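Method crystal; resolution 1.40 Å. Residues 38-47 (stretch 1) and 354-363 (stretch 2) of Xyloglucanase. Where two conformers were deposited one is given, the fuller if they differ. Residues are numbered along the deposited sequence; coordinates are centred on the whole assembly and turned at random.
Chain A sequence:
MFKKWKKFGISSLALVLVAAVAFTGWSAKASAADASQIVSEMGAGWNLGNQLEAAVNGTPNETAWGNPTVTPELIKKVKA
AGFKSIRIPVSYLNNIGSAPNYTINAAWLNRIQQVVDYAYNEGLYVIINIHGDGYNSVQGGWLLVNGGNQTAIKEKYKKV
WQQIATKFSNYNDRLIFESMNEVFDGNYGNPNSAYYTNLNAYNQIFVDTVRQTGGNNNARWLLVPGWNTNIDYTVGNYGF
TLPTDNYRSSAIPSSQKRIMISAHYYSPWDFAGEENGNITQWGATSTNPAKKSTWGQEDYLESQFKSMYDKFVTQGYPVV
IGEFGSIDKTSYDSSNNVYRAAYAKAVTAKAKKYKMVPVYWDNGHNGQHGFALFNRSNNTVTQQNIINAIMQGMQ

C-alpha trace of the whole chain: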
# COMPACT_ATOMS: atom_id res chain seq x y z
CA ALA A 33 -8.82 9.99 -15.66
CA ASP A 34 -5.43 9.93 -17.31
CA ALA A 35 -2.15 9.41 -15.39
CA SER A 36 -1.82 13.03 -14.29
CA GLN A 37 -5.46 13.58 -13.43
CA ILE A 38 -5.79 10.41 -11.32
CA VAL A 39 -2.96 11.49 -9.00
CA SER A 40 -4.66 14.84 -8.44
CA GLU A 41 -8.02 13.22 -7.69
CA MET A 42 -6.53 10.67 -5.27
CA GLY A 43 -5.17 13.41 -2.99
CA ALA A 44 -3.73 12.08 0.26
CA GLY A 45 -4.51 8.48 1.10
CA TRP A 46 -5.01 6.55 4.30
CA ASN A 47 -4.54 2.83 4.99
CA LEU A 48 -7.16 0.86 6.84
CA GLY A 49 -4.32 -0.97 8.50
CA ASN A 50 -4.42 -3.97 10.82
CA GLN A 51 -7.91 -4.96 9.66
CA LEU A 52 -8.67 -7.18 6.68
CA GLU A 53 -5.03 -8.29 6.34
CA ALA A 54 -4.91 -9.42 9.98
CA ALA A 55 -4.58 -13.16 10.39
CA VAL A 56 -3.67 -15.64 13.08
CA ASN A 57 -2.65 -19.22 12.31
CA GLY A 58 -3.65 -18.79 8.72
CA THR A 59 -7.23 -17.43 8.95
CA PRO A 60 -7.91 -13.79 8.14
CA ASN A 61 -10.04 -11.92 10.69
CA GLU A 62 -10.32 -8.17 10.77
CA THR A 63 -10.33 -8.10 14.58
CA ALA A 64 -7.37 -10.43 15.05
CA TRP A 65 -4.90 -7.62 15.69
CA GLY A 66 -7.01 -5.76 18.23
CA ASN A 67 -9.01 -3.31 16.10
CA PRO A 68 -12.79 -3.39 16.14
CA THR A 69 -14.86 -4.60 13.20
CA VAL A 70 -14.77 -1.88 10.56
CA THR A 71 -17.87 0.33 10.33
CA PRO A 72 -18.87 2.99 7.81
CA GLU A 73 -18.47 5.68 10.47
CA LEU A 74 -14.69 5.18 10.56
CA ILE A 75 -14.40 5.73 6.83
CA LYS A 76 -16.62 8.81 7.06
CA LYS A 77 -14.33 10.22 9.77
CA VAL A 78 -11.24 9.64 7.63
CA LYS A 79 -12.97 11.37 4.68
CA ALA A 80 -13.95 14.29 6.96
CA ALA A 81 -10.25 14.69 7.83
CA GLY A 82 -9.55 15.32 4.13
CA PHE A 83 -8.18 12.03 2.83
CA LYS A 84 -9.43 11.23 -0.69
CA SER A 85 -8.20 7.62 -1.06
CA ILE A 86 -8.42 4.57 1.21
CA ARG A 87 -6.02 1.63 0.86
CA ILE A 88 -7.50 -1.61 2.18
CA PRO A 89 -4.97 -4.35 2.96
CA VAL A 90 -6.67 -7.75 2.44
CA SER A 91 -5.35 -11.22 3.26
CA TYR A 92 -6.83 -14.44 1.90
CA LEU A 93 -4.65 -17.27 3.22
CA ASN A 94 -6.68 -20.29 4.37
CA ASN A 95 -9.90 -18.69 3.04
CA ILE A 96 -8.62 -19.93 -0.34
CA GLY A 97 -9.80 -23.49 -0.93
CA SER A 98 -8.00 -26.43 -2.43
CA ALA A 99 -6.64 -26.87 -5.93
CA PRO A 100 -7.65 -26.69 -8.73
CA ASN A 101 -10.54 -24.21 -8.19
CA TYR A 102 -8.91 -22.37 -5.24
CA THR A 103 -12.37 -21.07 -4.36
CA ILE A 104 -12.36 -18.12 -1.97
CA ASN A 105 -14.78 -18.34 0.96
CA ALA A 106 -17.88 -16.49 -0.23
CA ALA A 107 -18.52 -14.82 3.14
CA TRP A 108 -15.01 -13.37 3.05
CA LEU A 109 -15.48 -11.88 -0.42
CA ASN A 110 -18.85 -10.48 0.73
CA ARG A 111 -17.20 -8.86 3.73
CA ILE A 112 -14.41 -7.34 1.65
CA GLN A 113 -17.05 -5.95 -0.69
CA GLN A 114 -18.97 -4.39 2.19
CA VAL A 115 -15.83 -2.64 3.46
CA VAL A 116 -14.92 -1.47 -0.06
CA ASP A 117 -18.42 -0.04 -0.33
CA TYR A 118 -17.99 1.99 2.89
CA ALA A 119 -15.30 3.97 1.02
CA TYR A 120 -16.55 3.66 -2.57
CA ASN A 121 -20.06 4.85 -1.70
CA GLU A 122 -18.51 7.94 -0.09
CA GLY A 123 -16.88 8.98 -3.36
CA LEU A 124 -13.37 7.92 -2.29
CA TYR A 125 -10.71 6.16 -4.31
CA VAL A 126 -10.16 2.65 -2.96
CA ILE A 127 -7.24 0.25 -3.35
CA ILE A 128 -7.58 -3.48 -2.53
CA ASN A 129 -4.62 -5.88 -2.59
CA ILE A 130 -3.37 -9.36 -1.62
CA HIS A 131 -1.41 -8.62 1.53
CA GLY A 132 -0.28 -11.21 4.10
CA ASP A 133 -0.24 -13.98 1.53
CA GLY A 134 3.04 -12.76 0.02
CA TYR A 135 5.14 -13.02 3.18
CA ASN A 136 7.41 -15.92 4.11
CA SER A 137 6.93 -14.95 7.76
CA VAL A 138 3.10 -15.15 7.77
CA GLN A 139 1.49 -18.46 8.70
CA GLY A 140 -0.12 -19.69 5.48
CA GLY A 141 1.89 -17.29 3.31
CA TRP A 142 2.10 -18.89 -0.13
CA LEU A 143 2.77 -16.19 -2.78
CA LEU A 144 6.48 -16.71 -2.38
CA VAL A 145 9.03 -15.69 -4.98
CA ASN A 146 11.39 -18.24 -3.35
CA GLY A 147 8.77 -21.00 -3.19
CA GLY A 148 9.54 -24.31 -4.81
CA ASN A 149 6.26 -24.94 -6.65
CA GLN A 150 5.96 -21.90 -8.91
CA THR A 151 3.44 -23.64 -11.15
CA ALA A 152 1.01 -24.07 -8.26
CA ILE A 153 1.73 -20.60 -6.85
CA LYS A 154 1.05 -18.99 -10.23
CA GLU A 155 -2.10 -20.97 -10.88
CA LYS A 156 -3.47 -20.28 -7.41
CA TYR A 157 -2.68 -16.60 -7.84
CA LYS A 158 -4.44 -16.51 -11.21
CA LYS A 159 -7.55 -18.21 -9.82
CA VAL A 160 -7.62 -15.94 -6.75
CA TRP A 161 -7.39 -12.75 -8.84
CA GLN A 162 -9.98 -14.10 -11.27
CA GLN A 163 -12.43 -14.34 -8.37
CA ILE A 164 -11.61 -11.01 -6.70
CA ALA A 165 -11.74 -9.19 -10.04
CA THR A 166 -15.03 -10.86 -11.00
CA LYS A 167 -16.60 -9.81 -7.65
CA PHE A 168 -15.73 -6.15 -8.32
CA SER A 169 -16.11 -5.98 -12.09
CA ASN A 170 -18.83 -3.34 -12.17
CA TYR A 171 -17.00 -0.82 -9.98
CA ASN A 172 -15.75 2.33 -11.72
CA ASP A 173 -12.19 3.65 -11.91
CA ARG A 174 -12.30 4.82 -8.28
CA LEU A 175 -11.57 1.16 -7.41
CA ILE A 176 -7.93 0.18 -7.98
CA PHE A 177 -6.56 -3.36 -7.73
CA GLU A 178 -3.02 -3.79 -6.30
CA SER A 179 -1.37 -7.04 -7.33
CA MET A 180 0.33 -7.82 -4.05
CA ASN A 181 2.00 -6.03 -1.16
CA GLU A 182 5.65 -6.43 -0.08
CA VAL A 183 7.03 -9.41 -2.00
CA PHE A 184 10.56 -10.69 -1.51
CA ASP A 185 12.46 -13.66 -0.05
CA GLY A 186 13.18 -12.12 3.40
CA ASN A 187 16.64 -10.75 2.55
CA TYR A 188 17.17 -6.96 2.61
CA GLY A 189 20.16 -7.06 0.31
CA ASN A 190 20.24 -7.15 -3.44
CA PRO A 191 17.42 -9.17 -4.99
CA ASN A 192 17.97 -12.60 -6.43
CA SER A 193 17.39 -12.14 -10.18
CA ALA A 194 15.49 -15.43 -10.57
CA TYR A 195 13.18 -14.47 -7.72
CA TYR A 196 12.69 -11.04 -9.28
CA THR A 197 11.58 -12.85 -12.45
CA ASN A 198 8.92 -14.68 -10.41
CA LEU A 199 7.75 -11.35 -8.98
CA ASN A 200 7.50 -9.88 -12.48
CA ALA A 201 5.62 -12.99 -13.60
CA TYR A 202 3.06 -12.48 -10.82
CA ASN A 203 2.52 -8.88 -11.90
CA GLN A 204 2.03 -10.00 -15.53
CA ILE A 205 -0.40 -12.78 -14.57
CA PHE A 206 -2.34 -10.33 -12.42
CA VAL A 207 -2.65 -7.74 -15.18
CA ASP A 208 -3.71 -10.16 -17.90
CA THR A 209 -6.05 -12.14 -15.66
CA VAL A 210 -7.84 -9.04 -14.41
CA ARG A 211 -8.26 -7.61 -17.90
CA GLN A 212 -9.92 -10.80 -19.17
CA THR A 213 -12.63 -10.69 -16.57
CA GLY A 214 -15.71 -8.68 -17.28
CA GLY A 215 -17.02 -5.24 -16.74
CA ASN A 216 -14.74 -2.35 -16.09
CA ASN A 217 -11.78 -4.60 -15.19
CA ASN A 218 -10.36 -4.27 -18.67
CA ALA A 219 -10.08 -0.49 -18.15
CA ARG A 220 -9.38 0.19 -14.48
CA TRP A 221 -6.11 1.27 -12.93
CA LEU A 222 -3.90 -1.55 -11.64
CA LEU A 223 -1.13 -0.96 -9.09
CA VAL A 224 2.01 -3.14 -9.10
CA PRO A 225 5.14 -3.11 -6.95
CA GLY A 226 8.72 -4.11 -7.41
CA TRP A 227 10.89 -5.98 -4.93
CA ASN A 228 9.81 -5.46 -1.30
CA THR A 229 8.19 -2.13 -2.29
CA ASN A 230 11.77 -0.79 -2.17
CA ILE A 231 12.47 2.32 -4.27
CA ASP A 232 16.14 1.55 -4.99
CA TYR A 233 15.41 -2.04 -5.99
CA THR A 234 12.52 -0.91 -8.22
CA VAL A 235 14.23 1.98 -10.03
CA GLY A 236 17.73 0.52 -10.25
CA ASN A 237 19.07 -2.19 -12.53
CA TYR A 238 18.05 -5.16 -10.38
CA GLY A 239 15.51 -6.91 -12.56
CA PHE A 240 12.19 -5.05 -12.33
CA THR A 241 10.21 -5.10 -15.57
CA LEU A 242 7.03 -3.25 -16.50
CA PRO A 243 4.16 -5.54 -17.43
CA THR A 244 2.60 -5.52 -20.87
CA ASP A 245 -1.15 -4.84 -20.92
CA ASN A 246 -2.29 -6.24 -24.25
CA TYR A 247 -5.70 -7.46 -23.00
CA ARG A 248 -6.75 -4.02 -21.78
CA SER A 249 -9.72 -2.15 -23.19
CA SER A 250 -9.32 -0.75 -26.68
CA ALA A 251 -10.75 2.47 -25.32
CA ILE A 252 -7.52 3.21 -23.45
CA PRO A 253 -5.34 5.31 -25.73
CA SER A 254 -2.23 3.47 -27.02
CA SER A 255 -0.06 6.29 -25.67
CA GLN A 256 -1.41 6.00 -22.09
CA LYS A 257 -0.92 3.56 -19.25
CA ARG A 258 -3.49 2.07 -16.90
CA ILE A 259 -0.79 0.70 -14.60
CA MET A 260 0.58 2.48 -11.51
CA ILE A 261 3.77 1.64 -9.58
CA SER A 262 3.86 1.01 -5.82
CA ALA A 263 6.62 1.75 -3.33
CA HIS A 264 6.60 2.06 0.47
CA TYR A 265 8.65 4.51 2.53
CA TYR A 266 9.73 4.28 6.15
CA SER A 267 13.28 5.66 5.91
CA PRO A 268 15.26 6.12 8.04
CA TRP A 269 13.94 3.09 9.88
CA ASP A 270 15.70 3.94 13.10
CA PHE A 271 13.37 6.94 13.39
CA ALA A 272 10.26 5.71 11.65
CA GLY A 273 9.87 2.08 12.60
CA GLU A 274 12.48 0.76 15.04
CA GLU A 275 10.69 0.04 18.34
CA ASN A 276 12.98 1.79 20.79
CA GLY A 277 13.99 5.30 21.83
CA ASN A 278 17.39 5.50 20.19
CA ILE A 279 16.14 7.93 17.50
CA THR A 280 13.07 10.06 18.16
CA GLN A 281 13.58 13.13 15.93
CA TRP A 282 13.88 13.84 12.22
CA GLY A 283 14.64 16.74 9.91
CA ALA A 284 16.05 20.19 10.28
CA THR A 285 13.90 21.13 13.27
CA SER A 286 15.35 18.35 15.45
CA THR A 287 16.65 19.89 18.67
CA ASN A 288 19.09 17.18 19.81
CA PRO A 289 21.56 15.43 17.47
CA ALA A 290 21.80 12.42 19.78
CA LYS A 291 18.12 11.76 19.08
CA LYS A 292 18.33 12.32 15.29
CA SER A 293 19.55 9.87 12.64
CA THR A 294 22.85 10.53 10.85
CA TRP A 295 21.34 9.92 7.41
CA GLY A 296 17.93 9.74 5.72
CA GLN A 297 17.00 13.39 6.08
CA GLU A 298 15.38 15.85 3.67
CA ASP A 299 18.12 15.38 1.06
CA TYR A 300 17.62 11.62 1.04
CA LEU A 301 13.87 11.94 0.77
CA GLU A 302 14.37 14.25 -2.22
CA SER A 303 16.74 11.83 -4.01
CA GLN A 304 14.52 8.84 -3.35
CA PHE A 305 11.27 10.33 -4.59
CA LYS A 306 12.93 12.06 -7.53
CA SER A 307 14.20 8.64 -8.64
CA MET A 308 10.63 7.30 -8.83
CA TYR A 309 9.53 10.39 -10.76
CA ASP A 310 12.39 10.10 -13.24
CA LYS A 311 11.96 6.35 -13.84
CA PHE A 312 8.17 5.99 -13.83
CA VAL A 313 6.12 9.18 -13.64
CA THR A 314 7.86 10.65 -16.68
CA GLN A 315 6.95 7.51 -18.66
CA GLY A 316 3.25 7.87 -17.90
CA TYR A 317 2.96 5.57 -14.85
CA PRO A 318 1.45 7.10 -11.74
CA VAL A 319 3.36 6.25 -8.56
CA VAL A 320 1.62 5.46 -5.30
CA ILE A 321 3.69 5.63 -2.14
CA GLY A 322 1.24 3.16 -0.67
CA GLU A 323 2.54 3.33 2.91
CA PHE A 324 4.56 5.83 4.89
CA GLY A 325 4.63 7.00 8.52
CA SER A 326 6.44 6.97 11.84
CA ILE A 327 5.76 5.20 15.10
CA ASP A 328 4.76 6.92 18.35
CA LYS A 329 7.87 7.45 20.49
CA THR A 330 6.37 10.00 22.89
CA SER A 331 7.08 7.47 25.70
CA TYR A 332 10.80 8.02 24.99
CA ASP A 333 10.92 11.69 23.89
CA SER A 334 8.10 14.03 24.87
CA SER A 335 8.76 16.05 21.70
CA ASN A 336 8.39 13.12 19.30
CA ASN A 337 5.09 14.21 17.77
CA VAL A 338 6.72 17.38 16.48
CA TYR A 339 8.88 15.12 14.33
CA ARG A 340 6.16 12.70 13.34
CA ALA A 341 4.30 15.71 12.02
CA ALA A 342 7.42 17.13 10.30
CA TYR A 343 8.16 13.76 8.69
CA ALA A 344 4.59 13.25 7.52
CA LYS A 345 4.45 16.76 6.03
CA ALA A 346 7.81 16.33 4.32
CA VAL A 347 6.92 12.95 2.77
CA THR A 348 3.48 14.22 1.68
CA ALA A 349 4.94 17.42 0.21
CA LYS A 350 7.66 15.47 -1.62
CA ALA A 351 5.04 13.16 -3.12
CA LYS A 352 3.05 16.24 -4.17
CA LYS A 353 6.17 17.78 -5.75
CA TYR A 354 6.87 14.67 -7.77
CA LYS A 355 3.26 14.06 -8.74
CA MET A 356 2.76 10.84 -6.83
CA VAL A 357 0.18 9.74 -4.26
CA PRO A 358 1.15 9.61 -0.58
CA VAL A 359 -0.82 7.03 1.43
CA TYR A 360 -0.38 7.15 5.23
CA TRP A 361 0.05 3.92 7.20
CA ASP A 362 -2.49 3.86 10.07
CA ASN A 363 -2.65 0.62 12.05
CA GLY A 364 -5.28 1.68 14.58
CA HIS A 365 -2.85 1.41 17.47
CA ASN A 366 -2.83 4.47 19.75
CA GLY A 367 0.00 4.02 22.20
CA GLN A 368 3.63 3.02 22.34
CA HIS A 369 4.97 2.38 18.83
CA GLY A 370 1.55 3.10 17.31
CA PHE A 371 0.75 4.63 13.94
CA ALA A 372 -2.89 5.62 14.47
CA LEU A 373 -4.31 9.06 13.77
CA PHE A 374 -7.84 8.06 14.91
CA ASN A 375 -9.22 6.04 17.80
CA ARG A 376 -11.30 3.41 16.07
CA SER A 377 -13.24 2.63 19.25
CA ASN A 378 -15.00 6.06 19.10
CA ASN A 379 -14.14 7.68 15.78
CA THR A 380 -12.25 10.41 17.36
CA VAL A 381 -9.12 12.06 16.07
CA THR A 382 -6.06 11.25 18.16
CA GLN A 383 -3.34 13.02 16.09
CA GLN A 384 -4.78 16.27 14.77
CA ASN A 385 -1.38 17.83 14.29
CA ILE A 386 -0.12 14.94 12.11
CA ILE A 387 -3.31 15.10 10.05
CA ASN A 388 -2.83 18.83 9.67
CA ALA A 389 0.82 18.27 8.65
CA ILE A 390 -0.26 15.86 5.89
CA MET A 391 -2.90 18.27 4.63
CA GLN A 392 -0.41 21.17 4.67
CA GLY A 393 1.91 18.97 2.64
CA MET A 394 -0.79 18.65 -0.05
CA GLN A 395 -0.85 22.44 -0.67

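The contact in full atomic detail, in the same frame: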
# COMPACT_ATOMS: atom_id res chain seq x y z
N ILE A 38 -5.43 11.36 -12.39
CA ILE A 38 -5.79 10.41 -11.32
C ILE A 38 -5.02 10.76 -10.03
O ILE A 38 -5.57 10.72 -8.93
CB ILE A 38 -5.61 8.94 -11.73
CG1 ILE A 38 -6.22 8.04 -10.63
CG2 ILE A 38 -4.14 8.62 -12.00
CD1 ILE A 38 -6.77 6.72 -11.06
N VAL A 39 -3.75 11.12 -10.16
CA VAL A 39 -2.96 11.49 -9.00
C VAL A 39 -3.60 12.67 -8.27
O VAL A 39 -3.75 12.66 -7.04
CB VAL A 39 -1.50 11.76 -9.39
CG1 VAL A 39 -0.76 12.43 -8.25
CG2 VAL A 39 -0.82 10.46 -9.84
N SER A 40 -3.98 13.70 -9.02
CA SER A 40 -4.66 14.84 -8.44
C SER A 40 -5.93 14.44 -7.66
O SER A 40 -6.14 14.88 -6.52
CB SER A 40 -4.99 15.84 -9.54
OG SER A 40 -3.80 16.21 -10.21
N GLU A 41 -6.76 13.61 -8.29
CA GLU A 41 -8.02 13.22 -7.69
C GLU A 41 -7.84 12.36 -6.45
O GLU A 41 -8.67 12.40 -5.55
CB GLU A 41 -8.91 12.52 -8.70
CG GLU A 41 -9.36 13.44 -9.83
CD GLU A 41 -10.37 12.80 -10.74
OE1 GLU A 41 -10.81 11.66 -10.46
OE2 GLU A 41 -10.75 13.44 -11.75
N MET A 42 -6.77 11.57 -6.41
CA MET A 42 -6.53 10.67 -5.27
C MET A 42 -6.09 11.41 -4.00
O MET A 42 -6.20 10.86 -2.90
CB MET A 42 -5.50 9.60 -5.65
CG MET A 42 -6.10 8.55 -6.59
SD MET A 42 -4.93 7.26 -7.05
CE MET A 42 -4.88 6.29 -5.53
N GLY A 43 -5.53 12.61 -4.14
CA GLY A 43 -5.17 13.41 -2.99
C GLY A 43 -4.22 12.67 -2.07
O GLY A 43 -3.26 12.03 -2.52
N ALA A 44 -4.46 12.80 -0.77
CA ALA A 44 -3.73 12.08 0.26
C ALA A 44 -4.54 10.84 0.60
O ALA A 44 -5.77 10.89 0.74
CB ALA A 44 -3.52 12.93 1.51
N GLY A 45 -3.86 9.72 0.72
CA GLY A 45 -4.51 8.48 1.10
C GLY A 45 -4.26 8.04 2.52
O GLY A 45 -3.38 8.54 3.20
N TRP A 46 -5.07 7.08 2.95
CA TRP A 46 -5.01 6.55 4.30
C TRP A 46 -5.24 5.05 4.23
O TRP A 46 -6.16 4.58 3.57
CB TRP A 46 -6.05 7.25 5.15
CG TRP A 46 -6.15 6.86 6.59
CD1 TRP A 46 -5.52 7.45 7.63
CD2 TRP A 46 -7.00 5.84 7.16
NE1 TRP A 46 -5.92 6.85 8.83
CE2 TRP A 46 -6.84 5.88 8.55
CE3 TRP A 46 -7.91 4.93 6.61
CZ2 TRP A 46 -7.55 5.03 9.41
CZ3 TRP A 46 -8.61 4.09 7.45
CH2 TRP A 46 -8.43 4.15 8.83
N ASN A 47 -4.39 4.28 4.92
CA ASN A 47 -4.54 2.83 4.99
C ASN A 47 -5.42 2.42 6.14
O ASN A 47 -5.21 2.85 7.29
CB ASN A 47 -3.19 2.16 5.27
CG ASN A 47 -2.33 1.97 4.05
OD1 ASN A 47 -2.43 0.94 3.35
ND2 ASN A 47 -1.44 2.94 3.81
N TYR A 354 6.51 15.62 -6.73
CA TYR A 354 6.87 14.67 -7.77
C TYR A 354 5.65 13.92 -8.31
O TYR A 354 5.80 12.88 -8.96
CB TYR A 354 7.98 13.72 -7.29
CG TYR A 354 9.31 14.43 -7.32
CD1 TYR A 354 9.82 14.90 -8.53
CD2 TYR A 354 10.05 14.67 -6.18
CE1 TYR A 354 11.01 15.57 -8.58
CE2 TYR A 354 11.23 15.35 -6.22
CZ TYR A 354 11.72 15.80 -7.45
OH TYR A 354 12.89 16.51 -7.53
N LYS A 355 4.47 14.49 -8.09
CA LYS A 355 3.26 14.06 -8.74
C LYS A 355 2.97 12.59 -8.51
O LYS A 355 2.62 11.85 -9.42
CB LYS A 355 3.33 14.40 -10.24
CG LYS A 355 3.83 15.80 -10.49
CD LYS A 355 2.91 16.81 -9.92
N MET A 356 3.06 12.20 -7.23
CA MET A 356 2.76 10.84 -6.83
C MET A 356 1.89 10.86 -5.57
O MET A 356 1.78 11.88 -4.90
CB MET A 356 4.05 10.04 -6.65
CG MET A 356 5.07 10.68 -5.72
SD MET A 356 6.67 9.89 -5.64
CE MET A 356 7.31 10.24 -7.29
N VAL A 357 1.22 9.74 -5.29
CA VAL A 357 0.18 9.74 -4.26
C VAL A 357 0.75 9.25 -2.94
O VAL A 357 1.22 8.12 -2.87
CB VAL A 357 -0.99 8.82 -4.64
CG1 VAL A 357 -2.07 8.82 -3.55
CG2 VAL A 357 -1.59 9.20 -6.01
N PRO A 358 0.68 10.07 -1.89
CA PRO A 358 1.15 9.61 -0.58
C PRO A 358 0.01 8.98 0.21
O PRO A 358 -1.03 9.61 0.37
CB PRO A 358 1.62 10.91 0.07
CG PRO A 358 0.70 11.97 -0.48
CD PRO A 358 0.22 11.48 -1.84
N VAL A 359 0.20 7.75 0.68
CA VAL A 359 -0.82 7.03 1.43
C VAL A 359 -0.30 6.66 2.83
O VAL A 359 0.62 5.87 2.96
CB VAL A 359 -1.27 5.76 0.67
CG1 VAL A 359 -2.48 5.12 1.36
CG2 VAL A 359 -1.59 6.08 -0.81
N TYR A 360 -0.86 7.29 3.87
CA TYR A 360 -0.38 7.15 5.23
C TYR A 360 -0.71 5.77 5.81
O TYR A 360 -1.81 5.27 5.62
CB TYR A 360 -1.02 8.26 6.11
CG TYR A 360 -0.57 8.19 7.53
CD1 TYR A 360 0.67 8.70 7.92
CD2 TYR A 360 -1.32 7.50 8.48
CE1 TYR A 360 1.13 8.55 9.21
CE2 TYR A 360 -0.88 7.36 9.76
CZ TYR A 360 0.34 7.87 10.13
OH TYR A 360 0.82 7.67 11.41
N TRP A 361 0.25 5.20 6.55
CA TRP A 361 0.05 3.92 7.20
C TRP A 361 -0.52 4.12 8.61
O TRP A 361 0.18 4.56 9.50
CB TRP A 361 1.36 3.11 7.29
CG TRP A 361 1.13 1.83 8.01
CD1 TRP A 361 1.52 1.51 9.27
CD2 TRP A 361 0.34 0.72 7.55
NE1 TRP A 361 1.04 0.27 9.63
CE2 TRP A 361 0.30 -0.23 8.59
CE3 TRP A 361 -0.31 0.43 6.36
CZ2 TRP A 361 -0.37 -1.44 8.46
CZ3 TRP A 361 -0.98 -0.77 6.23
CH2 TRP A 361 -1.01 -1.69 7.28
N ASP A 362 -1.79 3.75 8.80
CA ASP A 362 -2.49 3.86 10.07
C ASP A 362 -2.89 2.45 10.47
O ASP A 362 -3.68 1.82 9.76
CB ASP A 362 -3.72 4.73 9.89
CG ASP A 362 -4.42 5.08 11.19
OD1 ASP A 362 -4.65 4.15 11.99
OD2 ASP A 362 -4.76 6.28 11.39
N ASN A 363 -2.37 1.96 11.59
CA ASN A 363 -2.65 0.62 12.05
C ASN A 363 -3.67 0.54 13.20
O ASN A 363 -3.92 -0.53 13.71
CB ASN A 363 -1.37 -0.11 12.42
CG ASN A 363 -0.72 0.39 13.68
OD1 ASN A 363 -1.10 1.44 14.22
ND2 ASN A 363 0.24 -0.39 14.21
O HOH W 1 -1.54 10.70 3.34

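The contact centres on a parallel pairing of two strands, one through Gly45, Trp46 and Asn47, the other through Val359, Tyr360 and Trp361. Three backbone hydrogen bonds hold them together. Gly45 N donates to Pro358 O at 2.9 Å in an almost linear bond, with an angle of 174°. Tyr360 N donates to Gly45 O, also at 2.9 Å. Asn47 N donates to Tyr360 O at 2.9 Å. Gly45 thus uses both its N and its O, and the bonds alternate in direction, as expected of parallel strands. The strand axes cross at -29° and approach to 4.2 Å.

Two side chains add polar bonds. Asn47 ND2 donates to Tyr360 O at 3.0 Å, so this one carbonyl accepts from both the backbone and the side chain of Asn47. Trp46 NE1 donates to Asp362 OD2 at 2.9 Å. The carboxylate oxygen lies at the edge of the indole, near its plane. The angle of 141° shows a bent bond. This bond reaches two residues past Tyr360, the partner of Trp46.

Further along, Asn47 O and Asp362 O lie 3.1 Å apart. Both are acceptors, so this is a close approach without a hydrogen bond. A water donates to Gly45 O at 2.8 Å and to Pro358 O at 3.2 Å, bridging the two strands beside their direct bonds. Gly45 O also receives a CA-H...O contact from Val359 CA at 3.5 Å.

The side chains of Trp46 and Tyr360 share one face of the sheet. Their rings meet obliquely, with Trp46 CD1 4.3 Å from Tyr360 CD2. Asn47, Val359 and Trp361 point to the other face. There Asn47 ND2 is 3.4 Å from Val359 CG1, and Asn47 CG is 3.4 Å from Trp361 CE3. Gly45 has no side chain on this face: an ideal CB would sit 2.9 Å from Val359 CG2, a clash. At the deposited spacing, with Gly45 CA and Val359 CA 4.0 Å apart, there is no room for a CB.

Before the strands pair, the end of the helix packs on Val357. Val39 CG1 and Met42 CB lie 4.0 Å and 3.9 Å from Val357 CG2. Val39 CG1 also touches Lys355 O at 3.6 Å. Gly43, with positive phi, leaves the helix, and its O lies 3.6 Å from both Val357 CG1 and Pro358 CD.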